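RNA-binding protein 12 (Homo sapiens, PDB 2EK1) probably binds RNA through its RNA recognition motif, a small domain of two helices packed on an antiparallel sheet. Local coordinates at residues D30-L33 / D34-G38; E69-A72 / A73-L77. All coordinates share one frame; numbering follows the deposited sequence.

Contact 1 (D30-L33 / D34-G38)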
loop_
_atom_site.group_PDB
_atom_site.type_symbol
_atom_site.label_atom_id
_atom_site.label_comp_id
_atom_site.label_asym_id
_atom_site.label_seq_id
_atom_site.Cartn_x
_atom_site.Cartn_y
_atom_site.Cartn_z
ATOM N N ASP A 30 11.570 -2.880 -8.215
ATOM C CA ASP A 30 12.992 -3.264 -8.045
ATOM C C ASP A 30 13.831 -2.199 -7.319
ATOM O O ASP A 30 14.604 -2.535 -6.455
ATOM C CB ASP A 30 13.603 -3.612 -9.401
ATOM C CG ASP A 30 13.112 -4.948 -9.891
ATOM O OD1 ASP A 30 13.149 -5.912 -9.090
ATOM O OD2 ASP A 30 12.671 -5.039 -11.055
ATOM N N GLU A 31 13.671 -0.942 -7.709
ATOM C CA GLU A 31 14.366 0.173 -7.078
ATOM C C GLU A 31 14.041 0.272 -5.610
ATOM O O GLU A 31 14.925 0.673 -4.811
ATOM C CB GLU A 31 14.049 1.502 -7.789
ATOM C CG GLU A 31 14.647 1.557 -9.221
ATOM C CD GLU A 31 14.145 2.753 -10.051
ATOM O OE1 GLU A 31 14.818 3.083 -11.061
ATOM O OE2 GLU A 31 13.086 3.345 -9.740
ATOM N N ILE A 32 12.802 -0.108 -5.229
ATOM C CA ILE A 32 12.444 -0.080 -3.830
ATOM C C ILE A 32 13.153 -1.188 -3.124
ATOM O O ILE A 32 13.699 -1.016 -1.982
ATOM C CB ILE A 32 10.887 -0.186 -3.636
ATOM C CG1 ILE A 32 10.217 1.158 -4.065
ATOM C CG2 ILE A 32 10.566 -0.385 -2.185
ATOM C CD1 ILE A 32 8.743 1.105 -4.174
ATOM N N LEU A 33 13.122 -2.369 -3.746
ATOM C CA LEU A 33 13.800 -3.521 -3.182
ATOM C C LEU A 33 15.296 -3.190 -3.135
ATOM O O LEU A 33 15.882 -3.368 -2.162
ATOM C CB LEU A 33 13.501 -4.858 -3.989
ATOM C CG LEU A 33 11.987 -5.277 -3.843
ATOM C CD1 LEU A 33 11.785 -6.748 -4.340
ATOM C CD2 LEU A 33 11.504 -5.260 -2.485
ATOM N N ASP A 34 15.897 -2.656 -4.175
ATOM C CA ASP A 34 17.325 -2.285 -4.110
ATOM C C ASP A 34 17.557 -1.288 -2.960
ATOM O O ASP A 34 18.457 -1.476 -2.187
ATOM C CB ASP A 34 17.799 -1.638 -5.413
ATOM C CG ASP A 34 17.945 -2.633 -6.575
ATOM O OD1 ASP A 34 17.702 -3.859 -6.376
ATOM O OD2 ASP A 34 18.277 -2.158 -7.711
ATOM N N PHE A 35 16.746 -0.240 -2.826
ATOM C CA PHE A 35 16.935 0.724 -1.734
ATOM C C PHE A 35 17.039 0.001 -0.379
ATOM O O PHE A 35 17.831 0.394 0.481
ATOM C CB PHE A 35 15.744 1.702 -1.697
ATOM C CG PHE A 35 15.866 2.797 -0.652
ATOM C CD1 PHE A 35 16.591 3.915 -0.913
ATOM C CD2 PHE A 35 15.181 2.715 0.571
ATOM C CE1 PHE A 35 16.653 4.959 0.030
ATOM C CE2 PHE A 35 15.227 3.746 1.507
ATOM C CZ PHE A 35 15.982 4.881 1.224
ATOM N N PHE A 36 16.212 -1.021 -0.136
ATOM C CA PHE A 36 16.306 -1.680 1.133
ATOM C C PHE A 36 17.255 -2.877 1.119
ATOM O O PHE A 36 17.147 -3.747 1.978
ATOM C CB PHE A 36 14.925 -2.126 1.656
ATOM C CG PHE A 36 14.029 -0.999 1.986
ATOM C CD1 PHE A 36 13.068 -0.526 1.051
ATOM C CD2 PHE A 36 14.196 -0.286 3.201
ATOM C CE1 PHE A 36 12.276 0.616 1.293
ATOM C CE2 PHE A 36 13.379 0.900 3.474
ATOM C CZ PHE A 36 12.417 1.356 2.512
ATOM N N TYR A 37 18.189 -2.869 0.167
ATOM C CA TYR A 37 19.160 -3.987 0.028
ATOM C C TYR A 37 19.997 -4.054 1.288
ATOM O O TYR A 37 20.525 -3.050 1.782
ATOM C CB TYR A 37 20.057 -3.811 -1.233
ATOM C CG TYR A 37 21.078 -4.964 -1.474
ATOM C CD1 TYR A 37 22.390 -4.876 -0.977
ATOM C CD2 TYR A 37 20.704 -6.148 -2.152
ATOM C CE1 TYR A 37 23.331 -5.960 -1.132
ATOM C CE2 TYR A 37 21.626 -7.228 -2.317
ATOM C CZ TYR A 37 22.949 -7.110 -1.779
ATOM O OH TYR A 37 23.848 -8.173 -1.821
ATOM N N GLY A 38 20.056 -5.226 1.865
ATOM C CA GLY A 38 20.853 -5.339 3.048
ATOM C C GLY A 38 19.936 -5.170 4.225
ATOM O O GLY A 38 20.389 -5.291 5.395
#
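The Phe-36 ring overlaps the side chain of Ile-32 one helical turn earlier, the two lying alongside each other and pointing the same way. Ile-32 supplies its CG2 branch, which stands 4.0 Å from Phe-36 CE1. The methyl gets there because it is anti to the backbone N, while CG1 turns back beside that N. The carbonyl of Ile-32 works on the same neighbour twice: its O accepts a hydrogen bond from Phe-36 N at 3.1 Å, and it also lies 3.1 Å from the ring atom Phe-36 CD1. Phe-35 approaches from another side, its CD2 poised 3.5 Å above the plane of the Phe-36 ring and over its centre, so an edge of one ring meets a face of the other. Were Phe-36 an alanine, Ile-32 CG2 and Phe-35 CD2 would probably lose the ring they meet, and a gap would open between the end of the helix and the sheet, toward Ile-18, Val-20 and Leu-89. On the outer side, Asp-34 N donates a hydrogen bond to Asp-30 O (2.6 Å), and the two carboxylates, with OD1 of Asp-30 and OD1 of Asp-34 5.7 Å apart, probably repel each other mildly. Phe-36 is the first residue to leave helical backbone angles, and its placement against the sheet is in keeping with the first helix of the βαββαβ fold of an RNA recognition motif.

Contact 2 (E69-A72 / A73-L77)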
loop_
_atom_site.group_PDB
_atom_site.type_symbol
_atom_site.label_atom_id
_atom_site.label_comp_id
_atom_site.label_asym_id
_atom_site.label_seq_id
_atom_site.Cartn_x
_atom_site.Cartn_y
_atom_site.Cartn_z
ATOM N N GLU A 69 13.828 -4.885 12.817
ATOM C CA GLU A 69 14.365 -4.597 11.459
ATOM C C GLU A 69 13.695 -3.338 10.817
ATOM O O GLU A 69 14.394 -2.540 10.183
ATOM C CB GLU A 69 14.252 -5.820 10.531
ATOM C CG GLU A 69 15.279 -6.938 10.917
ATOM C CD GLU A 69 14.780 -8.296 10.441
ATOM O OE1 GLU A 69 15.377 -8.898 9.568
ATOM O OE2 GLU A 69 13.748 -8.753 10.950
ATOM N N ALA A 70 12.371 -3.169 10.993
ATOM C CA ALA A 70 11.670 -1.967 10.445
ATOM C C ALA A 70 12.309 -0.694 11.052
ATOM O O ALA A 70 12.604 0.266 10.388
ATOM C CB ALA A 70 10.238 -2.006 10.861
ATOM N N THR A 71 12.511 -0.719 12.360
ATOM C CA THR A 71 13.158 0.386 13.049
ATOM C C THR A 71 14.535 0.715 12.552
ATOM O O THR A 71 14.811 1.887 12.321
ATOM C CB THR A 71 13.171 0.106 14.575
ATOM O OG1 THR A 71 11.814 0.175 15.032
ATOM C CG2 THR A 71 13.952 1.133 15.298
ATOM N N ALA A 72 15.393 -0.306 12.364
ATOM C CA ALA A 72 16.704 -0.096 11.853
ATOM C C ALA A 72 16.666 0.471 10.458
ATOM O O ALA A 72 17.465 1.371 10.135
ATOM C CB ALA A 72 17.521 -1.381 11.815
ATOM N N ALA A 73 15.797 -0.076 9.567
ATOM C CA ALA A 73 15.748 0.551 8.224
ATOM C C ALA A 73 15.395 2.015 8.307
ATOM O O ALA A 73 16.012 2.853 7.635
ATOM C CB ALA A 73 14.728 -0.161 7.276
ATOM N N VAL A 74 14.387 2.336 9.103
ATOM C CA VAL A 74 13.966 3.699 9.206
ATOM C C VAL A 74 15.083 4.604 9.694
ATOM O O VAL A 74 15.278 5.713 9.163
ATOM C CB VAL A 74 12.703 3.752 10.051
ATOM C CG1 VAL A 74 12.314 5.167 10.433
ATOM C CG2 VAL A 74 11.597 3.040 9.216
ATOM N N ILE A 75 15.858 4.134 10.673
ATOM C CA ILE A 75 16.959 4.949 11.118
ATOM C C ILE A 75 18.062 5.145 10.118
ATOM O O ILE A 75 18.431 6.266 9.804
ATOM C CB ILE A 75 17.593 4.385 12.430
ATOM C CG1 ILE A 75 16.541 4.512 13.549
ATOM C CG2 ILE A 75 18.899 5.175 12.717
ATOM C CD1 ILE A 75 16.938 3.818 14.885
ATOM N N ASP A 76 18.527 4.048 9.535
ATOM C CA ASP A 76 19.677 4.094 8.665
ATOM C C ASP A 76 19.425 4.598 7.269
ATOM O O ASP A 76 20.357 5.168 6.695
ATOM C CB ASP A 76 20.334 2.700 8.547
ATOM C CG ASP A 76 20.911 2.193 9.886
ATOM O OD1 ASP A 76 21.142 0.972 9.967
ATOM O OD2 ASP A 76 21.117 3.010 10.826
ATOM N N LEU A 77 18.197 4.442 6.752
ATOM C CA LEU A 77 17.888 4.860 5.352
ATOM C C LEU A 77 17.104 6.123 5.151
ATOM O O LEU A 77 16.983 6.510 4.019
ATOM C CB LEU A 77 17.151 3.729 4.560
ATOM C CG LEU A 77 18.054 2.443 4.666
ATOM C CD1 LEU A 77 17.323 1.141 4.343
ATOM C CD2 LEU A 77 19.338 2.583 3.785
#
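Val-74 packs tightly against the turn before it, its CG2 coming within 3.2 Å of Ala-70 O, the same oxygen that accepts a hydrogen bond from Val-74 N at 3.0 Å. Such closeness follows from the first torsion: with CG1 anti to the backbone N (chi1 170°), CG2 is turned beside that N and thus toward the carbonyl of Ala-70, a turn earlier. Ala-70, Ala-73 and Val-74 form the inner side of the helix, where Ala-70 and Val-74 meet Ile-18, both alanines meet Phe-64, and Val-74 also reaches Leu-89; the short alanine side chains probably let the helix lie close to the sheet. The outer side is looser. There Thr-71 and Ile-75 lie side by side, CG2 of the threonine meeting CD1 of the isoleucine at 4.0 Å, and Ile-75 CG1 leans over Thr-71 O at 3.4 Å, while Ile-75 is otherwise an exposed residue. Thr-71 OG1 turns back to make a weak hydrogen bond to Arg-67 O. Farther round, Asp-76 N donates a hydrogen bond to Ala-72 O (2.9 Å), and the Asp-76 carboxylate is held by the hydroxyl of Tyr-39. An inner face of Ala-70, Ala-73 and Val-74 turned to the sheet, with a more open, mixed side of Thr-71, Ile-75 and Asp-76, suits the second helix of the RNA recognition motif fold, packed against its β-sheet.

Contact 1 closes before contact 2 opens, and strands 47-50 and 59-64 fall between them along the chain. Their centres are 13 Å apart, yet the two helices, 29-35 and 67-77, pack on one side of the same antiparallel sheet and meet directly. Phe-36 CD2 approaches Leu-77 CD1 to 3.6 Å, and the Phe-35 ring places CZ 3.4 Å from Leu-77 O, so the end of the first helix is pressed against the end of the second. Ile-18 on strand 16-21 and Leu-89 on the adjacent strand 85-90 touch both contacts. In this fold RNA is usually bound on the opposite face of the sheet, so the inward-facing residues of both contacts, such as Phe-36 and Ala-73, probably help form the core behind that surface.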